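PDB 3DZ1: dihydrodipicolinate synthase from Rhodopseudomonas palustris, which probably catalyses, as a DapA-family TIM-barrel lyase, the condensation of pyruvate with aspartate semialdehyde in lysine biosynthesis. Local coordinates for the interface of chains A and B. Residues are numbered along the deposited sequence; one frame, centred on the assembly and turned at random. Chains: chain A/B, Dihydrodipicolinate synthase.

The interface of chains A and B. Residues chain A 203-204, 206-207, 245-246, 249; chain B 250, 253-254, 297-298.
B:Arg253 and A:Asp206 meet tip to tip, each with CG set between its own backbone N and carbonyl carbon (chi1 64° and 58°). A bend at chi2 of the arginine then carries its guanidinium into chain A. The grip is end-on and bidentate, one nitrogen to each oxygen: B:Arg253 NH2 donates to, and forms a salt bridge with, A:Asp206 OD2 at 2.6 Å, on the oxygen's syn lone pair, while B:Arg253 NH1 donates to A:Asp206 OD1 at 2.9 Å from the syn side but tilted from the carboxylate plane. B:Arg253 NH1 also reaches the backbone carbonyl O of A:Leu203 at 2.7 Å, in the carbonyl plane. Within chain B, B:Arg253 NE donates to the carbonyl O of B:Pro250 at 2.7 Å. All these acceptors lie close to the guanidinium plane, which fixes its rotation. An alanine in place of B:Arg253 would probably leave the A:Asp206 carboxylate without its cationic mate and the A:Leu203 carbonyl without this donor, and open a gap among the phenylalanines. Of these, A:Phe204 takes CD of the arginine over one face, near the rim, and A:Phe245 brings CE2 to 3.5 Å from B:Arg253 NH1. A:Phe207 stands edge-to-face with B:Tyr254, the planes 80° apart, and its CZ meets CD2 of B:Leu298 tip to tip at 3.7 Å. At the other flank, methyl CD2 of A:Leu249 packs on CA of B:Pro250 at 3.6 Å, and the A:Asp246 carboxylate lies against CG of the proline ring. In this two-fold interface of the deposited tetramer, B:Arg253 projects from helix 238-255, crossed steeply by chain A's own copy, onto helix 205-211, which connects barrel strands 195-198 and 215-218; helices 238-255 and 289-301 follow in the C-terminal helical part.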
loop_
_atom_site.group_PDB
_atom_site.type_symbol
_atom_site.label_atom_id
_atom_site.label_comp_id
_atom_site.label_asym_id
_atom_site.label_seq_id
_atom_site.Cartn_x
_atom_site.Cartn_y
_atom_site.Cartn_z
ATOM N N LEU A 203 2.039 -18.694 15.419
ATOM C CA LEU A 203 1.786 -19.595 14.303
ATOM C C LEU A 203 2.954 -20.525 13.977
ATOM O O LEU A 203 2.740 -21.645 13.521
ATOM C CB LEU A 203 1.396 -18.779 13.064
ATOM C CG LEU A 203 0.648 -19.488 11.933
ATOM C CD1 LEU A 203 -0.719 -19.937 12.420
ATOM C CD2 LEU A 203 0.496 -18.531 10.754
ATOM N N PHE A 204 4.184 -20.072 14.212
ATOM C CA PHE A 204 5.357 -20.903 13.936
ATOM C C PHE A 204 6.256 -21.139 15.149
ATOM O O PHE A 204 7.428 -21.491 15.001
ATOM C CB PHE A 204 6.194 -20.292 12.806
ATOM C CG PHE A 204 5.624 -20.539 11.441
ATOM C CD1 PHE A 204 4.538 -19.800 10.979
ATOM C CD2 PHE A 204 6.131 -21.559 10.644
ATOM C CE1 PHE A 204 3.961 -20.076 9.746
ATOM C CE2 PHE A 204 5.563 -21.844 9.407
ATOM C CZ PHE A 204 4.472 -21.099 8.957
ATOM N N ASP A 206 6.599 -23.550 17.178
ATOM C CA ASP A 206 7.212 -24.865 17.248
ATOM C C ASP A 206 8.570 -24.905 16.561
ATOM O O ASP A 206 9.552 -25.375 17.141
ATOM C CB ASP A 206 6.263 -25.933 16.675
ATOM C CG ASP A 206 5.862 -25.674 15.232
ATOM O OD1 ASP A 206 5.857 -24.509 14.785
ATOM O OD2 ASP A 206 5.521 -26.655 14.540
ATOM N N PHE A 207 8.643 -24.386 15.341
ATOM C CA PHE A 207 9.901 -24.390 14.612
ATOM C C PHE A 207 10.792 -23.205 14.963
ATOM O O PHE A 207 12.011 -23.285 14.842
ATOM C CB PHE A 207 9.629 -24.446 13.105
ATOM C CG PHE A 207 9.145 -25.793 12.635
ATOM C CD1 PHE A 207 9.976 -26.910 12.714
ATOM C CD2 PHE A 207 7.856 -25.956 12.139
ATOM C CE1 PHE A 207 9.528 -28.166 12.310
ATOM C CE2 PHE A 207 7.398 -27.209 11.731
ATOM C CZ PHE A 207 8.238 -28.316 11.818
ATOM N N PHE A 245 1.987 -28.358 20.870
ATOM C CA PHE A 245 1.758 -27.241 19.966
ATOM C C PHE A 245 0.611 -27.588 19.012
ATOM O O PHE A 245 -0.334 -26.817 18.856
ATOM C CB PHE A 245 3.030 -26.929 19.162
ATOM C CG PHE A 245 2.873 -25.779 18.212
ATOM C CD1 PHE A 245 2.929 -24.463 18.669
ATOM C CD2 PHE A 245 2.638 -26.008 16.859
ATOM C CE1 PHE A 245 2.751 -23.393 17.790
ATOM C CE2 PHE A 245 2.459 -24.947 15.973
ATOM C CZ PHE A 245 2.517 -23.637 16.441
ATOM N N ASP A 246 0.695 -28.761 18.390
ATOM C CA ASP A 246 -0.326 -29.206 17.438
ATOM C C ASP A 246 -1.728 -29.263 18.024
ATOM O O ASP A 246 -2.718 -29.078 17.303
ATOM C CB ASP A 246 0.031 -30.584 16.874
ATOM C CG ASP A 246 1.207 -30.536 15.922
ATOM O OD1 ASP A 246 1.714 -29.425 15.646
ATOM O OD2 ASP A 246 1.618 -31.612 15.443
ATOM N N LEU A 249 -2.683 -25.631 17.925
ATOM C CA LEU A 249 -2.685 -24.964 16.627
ATOM C C LEU A 249 -4.062 -24.585 16.079
ATOM O O LEU A 249 -4.223 -23.509 15.501
ATOM C CB LEU A 249 -1.921 -25.808 15.602
ATOM C CG LEU A 249 -1.661 -25.119 14.260
ATOM C CD1 LEU A 249 -0.949 -23.787 14.487
ATOM C CD2 LEU A 249 -0.824 -26.035 13.375
ATOM N N PRO B 250 -0.806 -28.637 10.810
ATOM C CA PRO B 250 0.600 -28.242 10.951
ATOM C C PRO B 250 1.274 -28.039 9.594
ATOM O O PRO B 250 2.009 -27.073 9.401
ATOM C CB PRO B 250 1.204 -29.403 11.736
ATOM C CG PRO B 250 0.072 -29.803 12.627
ATOM C CD PRO B 250 -1.104 -29.809 11.652
ATOM N N ARG B 253 -0.437 -25.073 7.528
ATOM C CA ARG B 253 0.072 -23.757 7.896
ATOM C C ARG B 253 1.518 -23.532 7.472
ATOM O O ARG B 253 1.901 -22.403 7.173
ATOM C CB ARG B 253 -0.098 -23.499 9.403
ATOM C CG ARG B 253 0.674 -24.407 10.309
ATOM C CD ARG B 253 2.104 -23.924 10.543
ATOM N NE ARG B 253 2.916 -25.059 10.947
ATOM C CZ ARG B 253 3.684 -25.110 12.028
ATOM N NH1 ARG B 253 3.769 -24.071 12.845
ATOM N NH2 ARG B 253 4.355 -26.221 12.292
ATOM N N TYR B 254 2.319 -24.592 7.427
ATOM C CA TYR B 254 3.714 -24.435 7.011
ATOM C C TYR B 254 3.754 -24.045 5.533
ATOM O O TYR B 254 4.539 -23.186 5.128
ATOM C CB TYR B 254 4.508 -25.733 7.219
ATOM C CG TYR B 254 6.011 -25.521 7.202
ATOM C CD1 TYR B 254 6.721 -25.323 8.385
ATOM C CD2 TYR B 254 6.716 -25.469 5.996
ATOM C CE1 TYR B 254 8.099 -25.076 8.369
ATOM C CE2 TYR B 254 8.086 -25.220 5.969
ATOM C CZ TYR B 254 8.772 -25.024 7.158
ATOM O OH TYR B 254 10.125 -24.762 7.133
ATOM N N TYR B 297 9.690 -33.608 8.795
ATOM C CA TYR B 297 9.231 -33.921 10.146
ATOM C C TYR B 297 7.705 -33.901 10.200
ATOM O O TYR B 297 7.080 -34.812 10.747
ATOM C CB TYR B 297 9.796 -32.913 11.151
ATOM C CG TYR B 297 9.418 -33.210 12.586
ATOM C CD1 TYR B 297 9.870 -34.363 13.225
ATOM C CD2 TYR B 297 8.605 -32.338 13.305
ATOM C CE1 TYR B 297 9.521 -34.641 14.551
ATOM C CE2 TYR B 297 8.251 -32.604 14.631
ATOM C CZ TYR B 297 8.712 -33.754 15.246
ATOM O OH TYR B 297 8.369 -34.005 16.555
ATOM N N LEU B 298 7.107 -32.860 9.633
ATOM C CA LEU B 298 5.654 -32.740 9.622
ATOM C C LEU B 298 5.040 -33.907 8.853
ATOM O O LEU B 298 4.026 -34.475 9.271
ATOM C CB LEU B 298 5.236 -31.413 8.987
ATOM C CG LEU B 298 5.651 -30.148 9.749
ATOM C CD1 LEU B 298 5.175 -28.918 8.993
ATOM C CD2 LEU B 298 5.069 -30.174 11.157
#